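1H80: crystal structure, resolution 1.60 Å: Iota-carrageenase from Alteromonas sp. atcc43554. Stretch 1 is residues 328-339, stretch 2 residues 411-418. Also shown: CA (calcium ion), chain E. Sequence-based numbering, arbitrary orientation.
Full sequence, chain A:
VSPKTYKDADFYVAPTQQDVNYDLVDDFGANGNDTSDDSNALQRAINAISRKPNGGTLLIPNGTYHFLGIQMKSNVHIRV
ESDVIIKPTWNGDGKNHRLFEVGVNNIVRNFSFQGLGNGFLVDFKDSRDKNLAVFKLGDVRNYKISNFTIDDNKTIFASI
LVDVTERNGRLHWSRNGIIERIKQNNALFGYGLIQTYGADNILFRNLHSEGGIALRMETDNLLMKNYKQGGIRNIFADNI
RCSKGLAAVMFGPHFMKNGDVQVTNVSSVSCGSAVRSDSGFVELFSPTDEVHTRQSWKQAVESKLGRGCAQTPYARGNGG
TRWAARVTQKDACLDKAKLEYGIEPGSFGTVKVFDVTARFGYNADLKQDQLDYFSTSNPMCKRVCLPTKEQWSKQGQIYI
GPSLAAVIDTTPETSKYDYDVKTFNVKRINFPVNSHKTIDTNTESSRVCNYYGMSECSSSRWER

Stretch 1 (328-339) TQKDACLDKAKL
Stretch 2 411-418: TPETSKYD

Two segments of one chain, whose touching residues are at least 79 positions apart, meet here: a loop that runs into a helix (stretch 1) and an irregular segment with no helix or strand (stretch 2). Together they bury 372 Å². The nearest CA pairs set the register: CA of Q329 lies 7.9 Å from CA of P412, and CA of D331 lies 6.5 Å from CA of S415, so the two chains advance in the same general sense along the contact. Q329 (phi/psi -76/79) makes a tight turn, K330 (-146/129) is extended, and from L334 onward the backbone is helical, with L334 N to K330 O at 2.8 Å and K338 N to L334 O at 3.0 Å among its hydrogen bonds.

Y417 covers the most surface. Its backbone lies at -105/89, CA-to-CB points toward the helix, and chi1 of -54° (m) with chi2 of 83° brings the ring against it. L334, with chi1 m and chi2 t, sits over one face: its CB is 4.0 Å from the ring centroid, 27° off the normal, in a CH-pi contact, and CB of L334 approaches CE1 of Y417 to 3.5 Å. An aliphatic side chain suits this place because it packs on an aromatic face without asking for a polar partner. Tyrosine adds a hydroxyl at the far end of the ring, and Y417 OH donates to OD1 of D335 at 2.8 Å. D335 leaves its backbone sideways, yet chi1 of -78° brings its carboxylate in near the ring plane. One turn further, K338 is extended through all four chi angles (t); its NZ donates to water 2 at 3.1 Å, and that water donates to Y417 OH at 3.3 Å.

D331 is the second centre. With phi/psi -64/-10 and chi1 of -67° (m), it points its carboxylate at stretch 2, and each oxygen meets a different residue. OD2 accepts a hydrogen bond from the backbone N of K416 at 2.8 Å, with a nearly straight N-H...O angle of 167°, while OD1 lies 2.7 Å from OG of S415. A short acid with two acceptor oxygens can thus address a main-chain amide and a neighbouring hydroxyl together.

S415 is extended (-161/149), and its chi1 of 176° (t) places the hydroxyl between the two stretches. OG also accepts from the backbone N of Y417 at 3.0 Å, a bond that folds the segment locally around the small side chain, and receives a weak bond from NE2 of Q329 at 3.3 Å, with an N-H...O angle of only 122°.

Q329 reaches across with chi1 t and chi2 and chi3 both near 53°. Its amide serves two directions: NE2 lies 3.7 Å from CG of P412, whose ring (C-gamma endo) packs against it, while OE1 is 2.9 Å from water 1, which is also 2.8 Å from O of Y417. Beyond the contact, OG1 of T411 at 2.5 Å and OD1 and OD2 of D418 at 2.8 and 2.6 Å bind the calcium ion, tying together the two ends of stretch 2.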

# COMPACT_ATOMS: atom_id res chain seq x y z
N THR A 328 -11.71 24.07 -2.83
CA THR A 328 -10.55 24.71 -3.44
C THR A 328 -9.44 24.99 -2.44
O THR A 328 -9.70 25.38 -1.30
CB THR A 328 -10.95 26.03 -4.12
OG1 THR A 328 -12.08 25.80 -4.98
CG2 THR A 328 -9.80 26.57 -4.95
N GLN A 329 -8.20 24.78 -2.87
CA GLN A 329 -7.04 25.01 -2.01
C GLN A 329 -6.73 26.49 -1.86
O GLN A 329 -5.83 27.03 -2.51
CB GLN A 329 -5.82 24.27 -2.57
CG GLN A 329 -4.52 24.51 -1.80
CD GLN A 329 -4.66 24.23 -0.32
OE1 GLN A 329 -5.11 23.16 0.09
NE2 GLN A 329 -4.28 25.21 0.50
N LYS A 330 -7.49 27.14 -0.99
CA LYS A 330 -7.32 28.56 -0.69
C LYS A 330 -7.66 28.73 0.79
O LYS A 330 -8.70 28.27 1.25
CB LYS A 330 -8.27 29.40 -1.56
N ASP A 331 -6.76 29.39 1.52
CA ASP A 331 -6.93 29.59 2.95
C ASP A 331 -8.13 30.43 3.37
O ASP A 331 -8.45 30.50 4.55
CB ASP A 331 -5.64 30.15 3.54
CG ASP A 331 -4.50 29.16 3.48
OD1 ASP A 331 -4.63 28.17 2.73
OD2 ASP A 331 -3.49 29.38 4.17
N ALA A 332 -8.77 31.08 2.41
CA ALA A 332 -9.95 31.89 2.71
C ALA A 332 -11.13 30.93 2.69
O ALA A 332 -12.05 31.02 3.50
CB ALA A 332 -10.12 32.98 1.67
N CYS A 333 -11.08 30.00 1.74
CA CYS A 333 -12.13 29.00 1.57
C CYS A 333 -12.02 27.91 2.63
O CYS A 333 -13.03 27.38 3.10
CB CYS A 333 -12.04 28.37 0.18
SG CYS A 333 -12.62 29.42 -1.18
N LEU A 334 -10.79 27.56 2.99
CA LEU A 334 -10.57 26.53 3.99
C LEU A 334 -10.93 27.04 5.38
O LEU A 334 -11.46 26.29 6.20
CB LEU A 334 -9.12 26.04 3.95
CG LEU A 334 -8.77 25.23 2.70
CD1 LEU A 334 -7.29 24.89 2.71
CD2 LEU A 334 -9.61 23.96 2.66
N ASP A 335 -10.64 28.31 5.65
CA ASP A 335 -10.98 28.88 6.95
C ASP A 335 -12.49 28.79 7.12
O ASP A 335 -12.99 28.61 8.23
CB ASP A 335 -10.53 30.34 7.05
CG ASP A 335 -9.05 30.49 7.32
OD1 ASP A 335 -8.44 29.54 7.87
OD2 ASP A 335 -8.49 31.56 7.01
N LYS A 336 -13.21 28.91 6.01
CA LYS A 336 -14.66 28.82 6.02
C LYS A 336 -15.08 27.37 6.22
O LYS A 336 -16.08 27.08 6.88
CB LYS A 336 -15.25 29.33 4.69
N ALA A 337 -14.30 26.46 5.65
CA ALA A 337 -14.58 25.03 5.75
C ALA A 337 -14.53 24.56 7.20
O ALA A 337 -15.45 23.88 7.67
CB ALA A 337 -13.58 24.24 4.92
N LYS A 338 -13.47 24.93 7.90
CA LYS A 338 -13.29 24.53 9.29
C LYS A 338 -14.35 25.16 10.19
O LYS A 338 -14.70 24.60 11.23
CB LYS A 338 -11.90 24.94 9.78
CG LYS A 338 -11.53 24.38 11.14
CD LYS A 338 -10.12 24.78 11.53
CE LYS A 338 -9.70 24.14 12.85
NZ LYS A 338 -8.32 24.53 13.24
N LEU A 339 -14.86 26.32 9.79
CA LEU A 339 -15.87 27.02 10.56
C LEU A 339 -17.27 26.43 10.37
O LEU A 339 -18.00 26.22 11.34
CB LEU A 339 -15.90 28.50 10.16
N THR A 411 2.11 19.56 -1.97
CA THR A 411 1.52 20.15 -0.78
C THR A 411 1.66 21.66 -0.93
O THR A 411 2.68 22.15 -1.42
CB THR A 411 2.22 19.69 0.51
OG1 THR A 411 3.60 20.09 0.48
CG2 THR A 411 2.13 18.18 0.66
N PRO A 412 0.64 22.42 -0.51
CA PRO A 412 0.66 23.89 -0.61
C PRO A 412 1.66 24.57 0.33
O PRO A 412 1.35 24.86 1.48
CB PRO A 412 -0.78 24.27 -0.29
CG PRO A 412 -1.15 23.23 0.74
CD PRO A 412 -0.60 21.96 0.13
N GLU A 413 2.86 24.84 -0.19
CA GLU A 413 3.91 25.49 0.59
C GLU A 413 3.43 26.77 1.26
O GLU A 413 3.77 27.05 2.42
CB GLU A 413 5.11 25.82 -0.31
N THR A 414 2.63 27.56 0.54
CA THR A 414 2.11 28.81 1.07
C THR A 414 0.70 28.62 1.61
O THR A 414 -0.27 29.06 1.00
CB THR A 414 2.07 29.91 -0.01
N SER A 415 0.58 27.96 2.75
CA SER A 415 -0.74 27.73 3.34
C SER A 415 -0.67 27.39 4.82
O SER A 415 0.30 26.81 5.30
CB SER A 415 -1.45 26.60 2.60
OG SER A 415 -2.69 26.29 3.21
N LYS A 416 -1.72 27.77 5.55
CA LYS A 416 -1.81 27.49 6.97
C LYS A 416 -2.10 26.01 7.10
O LYS A 416 -1.80 25.38 8.11
CB LYS A 416 -2.94 28.31 7.60
N TYR A 417 -2.69 25.45 6.04
CA TYR A 417 -3.02 24.04 5.99
C TYR A 417 -2.02 23.37 5.07
O TYR A 417 -2.24 23.26 3.86
CB TYR A 417 -4.43 23.82 5.43
CG TYR A 417 -5.51 24.60 6.15
CD1 TYR A 417 -5.76 25.93 5.84
CD2 TYR A 417 -6.28 24.00 7.14
CE1 TYR A 417 -6.76 26.65 6.50
CE2 TYR A 417 -7.28 24.70 7.81
CZ TYR A 417 -7.51 26.03 7.48
OH TYR A 417 -8.50 26.73 8.13
N ASP A 418 -0.91 22.94 5.64
CA ASP A 418 0.14 22.29 4.87
C ASP A 418 1.00 21.45 5.80
O ASP A 418 1.08 21.70 7.00
CB ASP A 418 1.01 23.35 4.19
CG ASP A 418 2.17 22.76 3.41
OD1 ASP A 418 1.92 21.91 2.52
OD2 ASP A 418 3.33 23.14 3.66
CA CA E . 4.60 21.30 2.41
O HOH W 1 -4.08 21.72 2.38
O HOH W 2 -7.26 26.56 11.13
O HOH W 3 6.55 19.79 1.86